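Local coordinates for GCN5-related N-acetyltransferase (PDB 4IUS), which probably transfers an acyl group, most likely acetyl from acetyl-CoA, to an acceptor substrate, as a member of the GNAT family, at residues V128-Q134 / A151-Q155; A163-R167 / L205-A210. The protein carries 1 engineered substitution. All blocks are in the same frame, centred on the assembly; numbering follows the deposited sequence.

Contact 1: V128-Q134 / A151-Q155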
loop_
_atom_site.group_PDB
_atom_site.type_symbol
_atom_site.label_atom_id
_atom_site.label_comp_id
_atom_site.label_asym_id
_atom_site.label_seq_id
_atom_site.Cartn_x
_atom_site.Cartn_y
_atom_site.Cartn_z
ATOM N N VAL A 128 9.852 14.685 6.110
ATOM C CA VAL A 128 10.245 14.162 7.417
ATOM C C VAL A 128 11.748 13.899 7.431
ATOM O O VAL A 128 12.272 13.248 6.530
ATOM C CB VAL A 128 9.482 12.872 7.739
ATOM C CG1 VAL A 128 10.098 12.121 8.885
ATOM C CG2 VAL A 128 8.045 13.201 8.028
ATOM N N ALA A 129 12.440 14.451 8.431
ATOM C CA ALA A 129 13.892 14.419 8.523
ATOM C C ALA A 129 14.381 14.044 9.917
ATOM O O ALA A 129 15.557 14.278 10.237
ATOM C CB ALA A 129 14.446 15.759 8.091
ATOM N N SER A 130 13.556 13.388 10.700
ATOM C CA SER A 130 13.939 12.921 12.003
ATOM C C SER A 130 12.960 11.870 12.512
ATOM O O SER A 130 11.827 11.772 12.044
ATOM C CB SER A 130 13.973 14.072 12.996
ATOM O OG SER A 130 12.676 14.531 13.300
ATOM N N ALA A 131 13.402 11.118 13.500
ATOM C CA ALA A 131 12.576 10.177 14.222
ATOM C C ALA A 131 11.364 10.884 14.818
ATOM O O ALA A 131 10.251 10.389 14.753
ATOM C CB ALA A 131 13.385 9.458 15.297
ATOM N N GLU A 132 11.558 12.060 15.417
ATOM C CA GLU A 132 10.435 12.727 16.052
ATOM C C GLU A 132 9.423 13.205 15.010
ATOM O O GLU A 132 8.216 13.147 15.258
ATOM C CB GLU A 132 10.895 13.877 16.947
ATOM C CG GLU A 132 11.728 13.426 18.123
ATOM C CD GLU A 132 13.170 13.035 17.784
ATOM O OE1 GLU A 132 13.723 13.399 16.697
ATOM O OE2 GLU A 132 13.768 12.339 18.645
ATOM N N GLU A 133 9.869 13.641 13.828
ATOM C CA GLU A 133 8.918 14.010 12.769
ATOM C C GLU A 133 8.189 12.778 12.254
ATOM O O GLU A 133 7.010 12.857 11.953
ATOM C CB GLU A 133 9.628 14.780 11.643
ATOM C CG GLU A 133 9.986 16.190 12.047
ATOM C CD GLU A 133 10.981 16.875 11.172
ATOM O OE1 GLU A 133 11.164 16.543 10.018
ATOM O OE2 GLU A 133 11.610 17.805 11.709
ATOM N N GLN A 134 8.889 11.623 12.175
ATOM C CA GLN A 134 8.221 10.394 11.758
ATOM C C GLN A 134 7.180 9.981 12.795
ATOM O O GLN A 134 6.135 9.490 12.457
ATOM C CB GLN A 134 9.224 9.293 11.474
ATOM C CG GLN A 134 8.618 8.040 10.893
ATOM C CD GLN A 134 7.898 8.287 9.560
ATOM O OE1 GLN A 134 8.473 8.910 8.663
ATOM N NE2 GLN A 134 6.647 7.842 9.439
ATOM N N ALA A 151 7.345 4.108 5.844
ATOM C CA ALA A 151 8.401 5.075 6.166
ATOM C C ALA A 151 8.979 4.914 7.566
ATOM O O ALA A 151 9.795 5.720 8.002
ATOM C CB ALA A 151 7.845 6.497 6.029
ATOM N N SER A 152 8.570 3.876 8.273
ATOM C CA SER A 152 8.700 3.805 9.705
ATOM C C SER A 152 9.538 2.599 10.079
ATOM O O SER A 152 9.215 1.485 9.610
ATOM C CB SER A 152 7.252 3.623 10.202
ATOM O OG SER A 152 7.090 3.707 11.589
ATOM N N PRO A 153 10.605 2.783 10.906
ATOM C CA PRO A 153 11.209 3.983 11.538
ATOM C C PRO A 153 11.931 4.895 10.552
ATOM O O PRO A 153 12.388 4.440 9.485
ATOM C CB PRO A 153 12.282 3.406 12.479
ATOM C CG PRO A 153 12.574 2.068 11.921
ATOM C CD PRO A 153 11.275 1.558 11.380
ATOM N N PHE A 154 12.142 6.138 10.956
ATOM C CA PHE A 154 12.824 7.103 10.119
ATOM C C PHE A 154 14.159 6.590 9.644
ATOM O O PHE A 154 14.951 6.122 10.446
ATOM C CB PHE A 154 13.055 8.419 10.852
ATOM C CG PHE A 154 13.847 9.384 10.046
ATOM C CD1 PHE A 154 13.311 9.960 8.931
ATOM C CD2 PHE A 154 15.184 9.642 10.349
ATOM C CE1 PHE A 154 14.068 10.754 8.111
ATOM C CE2 PHE A 154 15.939 10.437 9.539
ATOM C CZ PHE A 154 15.386 11.014 8.409
ATOM N N GLN A 155 14.424 6.747 8.362
ATOM C CA GLN A 155 15.716 6.509 7.790
ATOM C C GLN A 155 15.885 7.585 6.715
ATOM O O GLN A 155 14.880 8.073 6.124
ATOM C CB GLN A 155 15.817 5.055 7.291
ATOM C CG GLN A 155 14.779 4.711 6.226
ATOM C CD GLN A 155 15.101 5.304 4.853
ATOM O OE1 GLN A 155 16.286 5.393 4.471
ATOM N NE2 GLN A 155 14.067 5.716 4.108
#
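Between Val128 and Ser130 the chain runs as a loop, then turns into a helix at Ala131; opposite it, 151-155 is irregular and bends at a cis peptide bond before Pro153. The nearest CA atoms are those of Ala131 and Phe154, 5.1 Å apart. Ser130 is the N-cap: Glu133 N donates to Ser130 OG at 3.0 Å, and Gln134 N to Ser130 O at 2.9 Å makes the first helical turn. Glu133 OE1 reaches back to accept from Ala129 N at 2.9 Å, so the lead-in is tied to the helix start. Phe154 lies against this turn. Its ring turns one face to the backbone, with Ser130 C 3.6 Å from Phe154 CG and Ala129 C 3.5 Å from Phe154 CZ, while Val128 CG1 packs on Phe154 CD1 at 3.9 Å. One turn further on, Gln134, with chi1 near t, lays its side chain along the loop: Gln134 CB sits 4.0 Å from Phe154 CB, and Gln134 OE1 packs 3.6 Å from Ala151 CB. Gln134 NE2 bonds to Asn138, which also holds Ser152 OG. An aromatic ring on an N-capped helix start thus joins the turn after strand 123-127 to the loop leading into strand 161-168. That strand borders the contact: Val128 pairs with Ala163 through the backbone, and Gln134 packs on Ala163.

Contact 2: A163-R167 / L205-A210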
loop_
_atom_site.group_PDB
_atom_site.type_symbol
_atom_site.label_atom_id
_atom_site.label_comp_id
_atom_site.label_asym_id
_atom_site.label_seq_id
_atom_site.Cartn_x
_atom_site.Cartn_y
_atom_site.Cartn_z
ATOM N N ALA A 163 8.411 10.279 4.223
ATOM C CA ALA A 163 7.142 10.859 4.586
ATOM C C ALA A 163 7.244 12.370 4.547
ATOM O O ALA A 163 8.339 12.914 4.528
ATOM C CB ALA A 163 6.633 10.344 5.936
ATOM N N VAL A 164 6.087 13.023 4.614
ATOM C CA VAL A 164 6.002 14.486 4.619
ATOM C C VAL A 164 5.030 14.929 5.715
ATOM O O VAL A 164 4.122 14.188 6.071
ATOM C CB VAL A 164 5.568 15.052 3.234
ATOM C CG1 VAL A 164 6.474 14.510 2.131
ATOM C CG2 VAL A 164 4.087 14.828 2.958
ATOM N N LEU A 165 5.250 16.134 6.198
ATOM C CA LEU A 165 4.302 16.810 7.063
ATOM C C LEU A 165 3.867 18.099 6.407
ATOM O O LEU A 165 4.688 18.897 5.929
ATOM C CB LEU A 165 4.966 17.118 8.425
ATOM C CG LEU A 165 5.273 15.871 9.277
ATOM C CD1 LEU A 165 6.103 16.256 10.499
ATOM C CD2 LEU A 165 4.005 15.123 9.702
ATOM N N ILE A 166 2.561 18.313 6.436
ATOM C CA ILE A 166 1.937 19.579 6.073
ATOM C C ILE A 166 1.684 20.311 7.386
ATOM O O ILE A 166 1.109 19.720 8.324
ATOM C CB ILE A 166 0.616 19.367 5.316
ATOM C CG1 ILE A 166 0.801 18.559 4.066
ATOM C CG2 ILE A 166 -0.110 20.679 5.063
ATOM C CD1 ILE A 166 1.696 19.189 3.069
ATOM N N ARG A 167 2.131 21.559 7.478
ATOM C CA ARG A 167 2.030 22.336 8.698
ATOM C C ARG A 167 1.137 23.530 8.494
ATOM O O ARG A 167 1.126 24.135 7.426
ATOM C CB ARG A 167 3.403 22.788 9.122
ATOM C CG ARG A 167 4.438 21.654 9.149
ATOM C CD ARG A 167 5.508 21.789 8.076
ATOM N NE ARG A 167 6.167 23.070 8.313
ATOM C CZ ARG A 167 7.041 23.291 9.286
ATOM N NH1 ARG A 167 7.469 24.533 9.553
ATOM N NH2 ARG A 167 7.515 22.266 9.988
ATOM N N LEU A 205 -3.027 17.894 -0.164
ATOM C CA LEU A 205 -1.690 18.529 -0.248
ATOM C C LEU A 205 -0.607 17.565 0.159
ATOM O O LEU A 205 0.451 17.472 -0.467
ATOM C CB LEU A 205 -1.587 19.808 0.592
ATOM C CG LEU A 205 -2.459 20.979 0.179
ATOM C CD1 LEU A 205 -2.117 22.130 1.119
ATOM C CD2 LEU A 205 -2.292 21.380 -1.275
ATOM N N ALA A 206 -0.856 16.835 1.246
ATOM C CA ALA A 206 0.121 15.884 1.752
ATOM C C ALA A 206 0.410 14.801 0.713
ATOM O O ALA A 206 1.549 14.438 0.428
ATOM C CB ALA A 206 -0.337 15.286 3.077
ATOM N N THR A 207 -0.677 14.275 0.154
ATOM C CA THR A 207 -0.573 13.230 -0.880
ATOM C C THR A 207 0.229 13.736 -2.064
ATOM O O THR A 207 1.144 13.066 -2.545
ATOM C CB THR A 207 -1.960 12.784 -1.352
ATOM O OG1 THR A 207 -2.716 12.297 -0.235
ATOM C CG2 THR A 207 -1.868 11.682 -2.385
ATOM N N ALA A 208 -0.076 14.940 -2.529
ATOM C CA ALA A 208 0.583 15.522 -3.691
ATOM C C ALA A 208 2.061 15.746 -3.429
ATOM O O ALA A 208 2.915 15.432 -4.243
ATOM C CB ALA A 208 -0.133 16.808 -4.111
ATOM N N TYR A 209 2.376 16.293 -2.251
ATOM C CA TYR A 209 3.757 16.614 -1.919
ATOM C C TYR A 209 4.584 15.368 -1.675
ATOM O O TYR A 209 5.720 15.291 -2.113
ATOM C CB TYR A 209 3.806 17.579 -0.697
ATOM C CG TYR A 209 5.176 18.128 -0.426
ATOM C CD1 TYR A 209 5.770 19.042 -1.295
ATOM C CD2 TYR A 209 5.870 17.762 0.723
ATOM C CE1 TYR A 209 7.032 19.501 -1.030
ATOM C CE2 TYR A 209 7.138 18.243 0.971
ATOM C CZ TYR A 209 7.715 19.113 0.067
ATOM O OH TYR A 209 8.995 19.622 0.326
ATOM N N ALA A 210 3.995 14.345 -1.051
ATOM C CA ALA A 210 4.678 13.062 -0.878
ATOM C C ALA A 210 4.971 12.412 -2.256
ATOM O O ALA A 210 6.073 11.921 -2.509
ATOM C CB ALA A 210 3.889 12.085 -0.026
#
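Helix 205-210 runs roughly antiparallel to strand 163-167, with 141° between their directions and their axes 8.1 Å apart at closest approach. Alternation along the strand sends Val164 and Ile166 to the helix, while Ala163 and Leu165 point away from it. Val164, in the m rotamer, straddles the helix surface: Val164 CG1 touches Tyr209 CD2 at 3.6 Å and Ala210 CA at 3.8 Å, while Val164 CG2 lies 3.6 Å from Ala206 O and 4.1 Å from Ala210 CB. Ile166 is mm, and this folds its CG1-CD1 arm onto the preceding turn. There Ile166 CG1 meets both Ala206 CA and Ala206 CB at 3.6 Å, and Ile166 CD1 stands 4.2 Å from Leu205 CB. The small alanines leave room for these branched side chains to come right down to the helix backbone, with CA atoms only 5.8 Å apart for Val164 and Ala210 and 6.0 Å for Ile166 and Ala206. Tyr209, with chi1 near t, swings its ring out alongside Val164 and onto Ala125 of strand 123-127. Leu205, mt, extends to Val123 of the same strand and to Pro117 and Phe119. Every contact that the two segments share is van der Waals, so the seating of this helix on this strand of the central GNAT sheet depends on apolar shape fit, branched side chains against alanines, to which Tyr209 and Leu205 add.

In the fold
Strand 161-168 links the two: it supplies one side of contact 2 and borders contact 1. Its other face, away from helix 202-216, touches helix 131-141, whose start is in contact 1. The two helices thus lie against opposite faces of the sheet, as is usual in a GNAT fold. The centres of the two contacts are about 14 Å apart, yet they meet directly: Val128 N lies 2.8 Å from Ala163 O, a probable hydrogen bond, and Leu165 CD1 packs 3.8 Å from Glu133 O. Contact 2 is buried and wholly apolar in its side-chain pairs; contact 1 is partly exposed and sets an aromatic ring against a polar, capped helix start.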